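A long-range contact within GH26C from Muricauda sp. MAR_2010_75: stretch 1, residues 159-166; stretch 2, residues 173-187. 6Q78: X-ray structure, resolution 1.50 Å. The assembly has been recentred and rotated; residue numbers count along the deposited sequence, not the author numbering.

Stretch 1 159-166: HFREPFEG
Stretch 2, residues 173-187: EMTQFQRENALKSIL

This is a mainly apolar packing contact between an irregular loop, residues 159-166, and one side of a kinked helix, with no clear hydrogen bond across it. The two stretches bury 492 Å² in total. Register is set by Glu162 CA to Ala182 CA, 6.0 Å, and Phe164 CA to Gln178 CA, 6.9 Å. The loop therefore runs against the helix direction.

Residues 160-162 are extended, at -85/112, -65/141 and -63/152; Pro163 turns the chain at -79/-21. Phe164 follows at -69/-45, Glu165 at -120/-13 and Gly166 at 71/19. Gly166 N closes this turn on Glu162 O at 2.8 Å. The Glu162 side chain (chi1 p, chi2 p) folds back over it: OE2 accepts from Phe164 N at 2.8 Å and OE1 from Glu165 N at 2.7 Å. Its carboxylate is thus engaged within its own loop.

The helix starts at Gln176 and runs through Asn181; beyond it the chain is kinked, since Leu183 N and Lys184 N lack bonds to the preceding turn. Thr175 (chi1 p) caps it, with OG1 accepting from Gln178 N at 3.1 Å. Gln178 (chi1 m, chi2 t) returns the bond, OE1 accepting from Thr175 N at 3.1 Å.

Phe164 (chi1 m, chi2 -79°) has the largest covered area. Phe177 (chi1 t, chi2 89°) points its edge at the Phe164 face. The centroids are 4.9 Å apart, the planes 63° apart, and Phe164 CZ lies 3.6 Å from Phe177 CE2. Asn181 O sits at the Phe164 ring edge, 3.8 Å from CE2.

Pro163, C-gamma endo, packs its CD on Ala182 CB at 3.7 Å and its CG on Ile186 CG2 at 3.9 Å. Phe160 (chi1 t) meets Ile186 (chi1 p, chi2 t) at its ring edge, CE2 to CD1 4.3 Å.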

# COMPACT_ATOMS: atom_id res chain seq x y z
N HIS A 159 4.48 -5.33 8.10
CA HIS A 159 5.85 -5.59 8.53
C HIS A 159 5.79 -6.70 9.57
O HIS A 159 5.72 -6.48 10.79
CB HIS A 159 6.52 -4.32 9.03
CG HIS A 159 6.91 -3.38 7.93
ND1 HIS A 159 6.03 -2.46 7.39
CD2 HIS A 159 8.10 -3.19 7.30
CE1 HIS A 159 6.65 -1.77 6.45
NE2 HIS A 159 7.90 -2.20 6.35
N PHE A 160 5.75 -7.93 9.04
CA PHE A 160 5.51 -9.16 9.80
C PHE A 160 6.82 -9.66 10.39
O PHE A 160 7.74 -10.04 9.67
CB PHE A 160 4.88 -10.15 8.80
CG PHE A 160 4.56 -11.54 9.34
CD1 PHE A 160 4.34 -11.77 10.69
CD2 PHE A 160 4.44 -12.60 8.45
CE1 PHE A 160 4.03 -13.06 11.14
CE2 PHE A 160 4.17 -13.88 8.90
CZ PHE A 160 3.97 -14.12 10.24
N ARG A 161 6.93 -9.60 11.71
CA ARG A 161 8.14 -10.08 12.37
C ARG A 161 8.27 -11.58 12.16
O ARG A 161 7.29 -12.32 12.21
CB ARG A 161 8.14 -9.70 13.86
CG ARG A 161 8.21 -8.19 14.03
CD ARG A 161 8.05 -7.75 15.48
NE ARG A 161 7.67 -6.35 15.52
CZ ARG A 161 8.51 -5.33 15.48
NH1 ARG A 161 9.81 -5.53 15.42
NH2 ARG A 161 8.01 -4.08 15.48
N GLU A 162 9.50 -12.03 11.94
CA GLU A 162 9.73 -13.39 11.53
C GLU A 162 9.27 -14.35 12.62
O GLU A 162 9.29 -14.02 13.81
CB GLU A 162 11.21 -13.60 11.18
CG GLU A 162 12.20 -13.55 12.39
CD GLU A 162 12.17 -14.81 13.21
OE1 GLU A 162 12.43 -14.74 14.46
OE2 GLU A 162 11.91 -15.88 12.61
N PRO A 163 8.86 -15.57 12.24
CA PRO A 163 8.04 -16.40 13.14
C PRO A 163 8.78 -17.12 14.25
O PRO A 163 8.14 -17.51 15.25
CB PRO A 163 7.39 -17.43 12.19
CG PRO A 163 8.42 -17.56 11.09
CD PRO A 163 8.90 -16.12 10.89
N PHE A 164 10.10 -17.33 14.13
CA PHE A 164 10.79 -18.13 15.14
C PHE A 164 10.85 -17.41 16.48
O PHE A 164 10.64 -18.02 17.53
CB PHE A 164 12.19 -18.51 14.66
CG PHE A 164 12.19 -19.54 13.57
CD1 PHE A 164 12.01 -20.88 13.87
CD2 PHE A 164 12.37 -19.17 12.24
CE1 PHE A 164 12.00 -21.85 12.86
CE2 PHE A 164 12.37 -20.11 11.23
CZ PHE A 164 12.20 -21.46 11.54
N GLU A 165 11.19 -16.12 16.46
CA GLU A 165 11.23 -15.36 17.70
C GLU A 165 10.29 -14.16 17.71
O GLU A 165 10.03 -13.61 18.79
CB GLU A 165 12.67 -14.90 18.04
CG GLU A 165 13.61 -16.09 18.38
CD GLU A 165 15.03 -15.68 18.79
OE1 GLU A 165 15.43 -14.51 18.55
OE2 GLU A 165 15.74 -16.54 19.34
N GLY A 166 9.74 -13.77 16.56
CA GLY A 166 8.74 -12.72 16.57
C GLY A 166 9.24 -11.32 16.87
O GLY A 166 8.42 -10.46 17.17
N GLU A 173 18.82 -7.69 11.16
CA GLU A 173 18.65 -7.80 12.60
C GLU A 173 18.40 -9.23 13.07
O GLU A 173 18.38 -9.46 14.28
CB GLU A 173 17.47 -6.92 13.07
CG GLU A 173 17.64 -5.45 12.69
CD GLU A 173 16.38 -4.62 12.95
OE1 GLU A 173 15.34 -5.18 13.34
OE2 GLU A 173 16.43 -3.39 12.74
N MET A 174 18.19 -10.19 12.17
CA MET A 174 17.92 -11.54 12.63
C MET A 174 19.13 -12.45 12.39
O MET A 174 20.14 -12.05 11.81
CB MET A 174 16.64 -12.09 12.00
CG MET A 174 16.74 -12.26 10.53
SD MET A 174 15.14 -12.70 9.77
CE MET A 174 14.39 -11.21 9.74
N THR A 175 19.02 -13.70 12.85
CA THR A 175 20.12 -14.64 12.65
C THR A 175 20.10 -15.20 11.23
O THR A 175 19.10 -15.10 10.51
CB THR A 175 20.03 -15.81 13.63
OG1 THR A 175 18.93 -16.65 13.30
CG2 THR A 175 19.81 -15.28 15.05
N GLN A 176 21.23 -15.79 10.84
CA GLN A 176 21.30 -16.46 9.55
C GLN A 176 20.25 -17.56 9.44
O GLN A 176 19.60 -17.70 8.39
CB GLN A 176 22.71 -17.04 9.32
CG GLN A 176 22.85 -17.69 7.96
CD GLN A 176 24.18 -18.40 7.79
OE1 GLN A 176 24.24 -19.55 7.34
NE2 GLN A 176 25.26 -17.73 8.17
N PHE A 177 20.07 -18.35 10.50
CA PHE A 177 19.06 -19.40 10.45
C PHE A 177 17.67 -18.81 10.22
O PHE A 177 16.89 -19.34 9.42
CB PHE A 177 19.07 -20.24 11.72
CG PHE A 177 17.90 -21.19 11.80
CD1 PHE A 177 17.99 -22.46 11.26
CD2 PHE A 177 16.72 -20.80 12.41
CE1 PHE A 177 16.91 -23.32 11.31
CE2 PHE A 177 15.64 -21.67 12.46
CZ PHE A 177 15.74 -22.92 11.92
N GLN A 178 17.34 -17.73 10.91
CA GLN A 178 16.01 -17.14 10.73
C GLN A 178 15.82 -16.63 9.30
O GLN A 178 14.79 -16.89 8.67
CB GLN A 178 15.81 -16.03 11.75
CG GLN A 178 15.64 -16.59 13.15
CD GLN A 178 15.90 -15.60 14.25
OE1 GLN A 178 16.26 -14.46 14.00
NE2 GLN A 178 15.74 -16.05 15.49
N ARG A 179 16.79 -15.86 8.79
CA ARG A 179 16.73 -15.36 7.42
C ARG A 179 16.44 -16.48 6.44
O ARG A 179 15.59 -16.34 5.55
CB ARG A 179 18.09 -14.78 7.04
CG ARG A 179 18.47 -13.52 7.76
CD ARG A 179 19.59 -12.80 7.01
NE ARG A 179 20.89 -13.42 7.17
CZ ARG A 179 21.75 -13.09 8.12
NH1 ARG A 179 21.46 -12.15 9.02
NH2 ARG A 179 22.91 -13.71 8.17
N GLU A 180 17.17 -17.58 6.56
CA GLU A 180 17.15 -18.63 5.56
C GLU A 180 15.95 -19.56 5.69
O GLU A 180 15.64 -20.28 4.74
CB GLU A 180 18.48 -19.41 5.59
CG GLU A 180 19.62 -18.52 5.11
CD GLU A 180 20.98 -19.22 5.09
OE1 GLU A 180 21.05 -20.44 5.37
OE2 GLU A 180 21.98 -18.53 4.79
N ASN A 181 15.24 -19.52 6.81
CA ASN A 181 14.18 -20.49 7.04
C ASN A 181 12.83 -19.90 7.41
O ASN A 181 11.85 -20.65 7.47
CB ASN A 181 14.59 -21.49 8.12
CG ASN A 181 15.76 -22.34 7.69
OD1 ASN A 181 15.57 -23.35 7.03
ND2 ASN A 181 16.98 -21.91 8.02
N ALA A 182 12.72 -18.58 7.64
CA ALA A 182 11.46 -18.02 8.10
C ALA A 182 10.32 -18.29 7.12
O ALA A 182 9.25 -18.76 7.53
CB ALA A 182 11.63 -16.53 8.37
N LEU A 183 10.52 -17.97 5.83
CA LEU A 183 9.41 -18.11 4.88
C LEU A 183 9.09 -19.58 4.65
O LEU A 183 7.93 -19.99 4.70
CB LEU A 183 9.73 -17.41 3.54
CG LEU A 183 8.55 -17.42 2.56
CD1 LEU A 183 8.50 -16.16 1.66
CD2 LEU A 183 8.57 -18.63 1.68
N LYS A 184 10.12 -20.39 4.46
CA LYS A 184 9.88 -21.83 4.32
C LYS A 184 9.06 -22.37 5.49
O LYS A 184 8.20 -23.25 5.30
CB LYS A 184 11.20 -22.60 4.17
CG LYS A 184 11.97 -22.26 2.89
CD LYS A 184 13.44 -22.69 2.96
CE LYS A 184 14.22 -22.18 1.76
NZ LYS A 184 15.67 -22.51 1.89
N SER A 185 9.30 -21.86 6.71
CA SER A 185 8.66 -22.41 7.89
C SER A 185 7.17 -22.08 7.97
O SER A 185 6.46 -22.69 8.78
CB SER A 185 9.37 -21.96 9.17
OG SER A 185 8.97 -20.62 9.52
N ILE A 186 6.67 -21.10 7.20
CA ILE A 186 5.25 -20.76 7.28
C ILE A 186 4.42 -21.39 6.18
O ILE A 186 3.18 -21.26 6.21
CB ILE A 186 4.99 -19.25 7.42
CG1 ILE A 186 5.47 -18.52 6.17
CG2 ILE A 186 5.58 -18.74 8.71
CD1 ILE A 186 5.00 -17.03 6.12
N LEU A 187 5.05 -22.07 5.23
CA LEU A 187 4.34 -22.76 4.17
C LEU A 187 3.74 -24.03 4.75
O LEU A 187 4.15 -24.50 5.82
CB LEU A 187 5.34 -23.14 3.08
CG LEU A 187 6.01 -21.96 2.36
CD1 LEU A 187 7.07 -22.45 1.37
CD2 LEU A 187 4.94 -21.18 1.65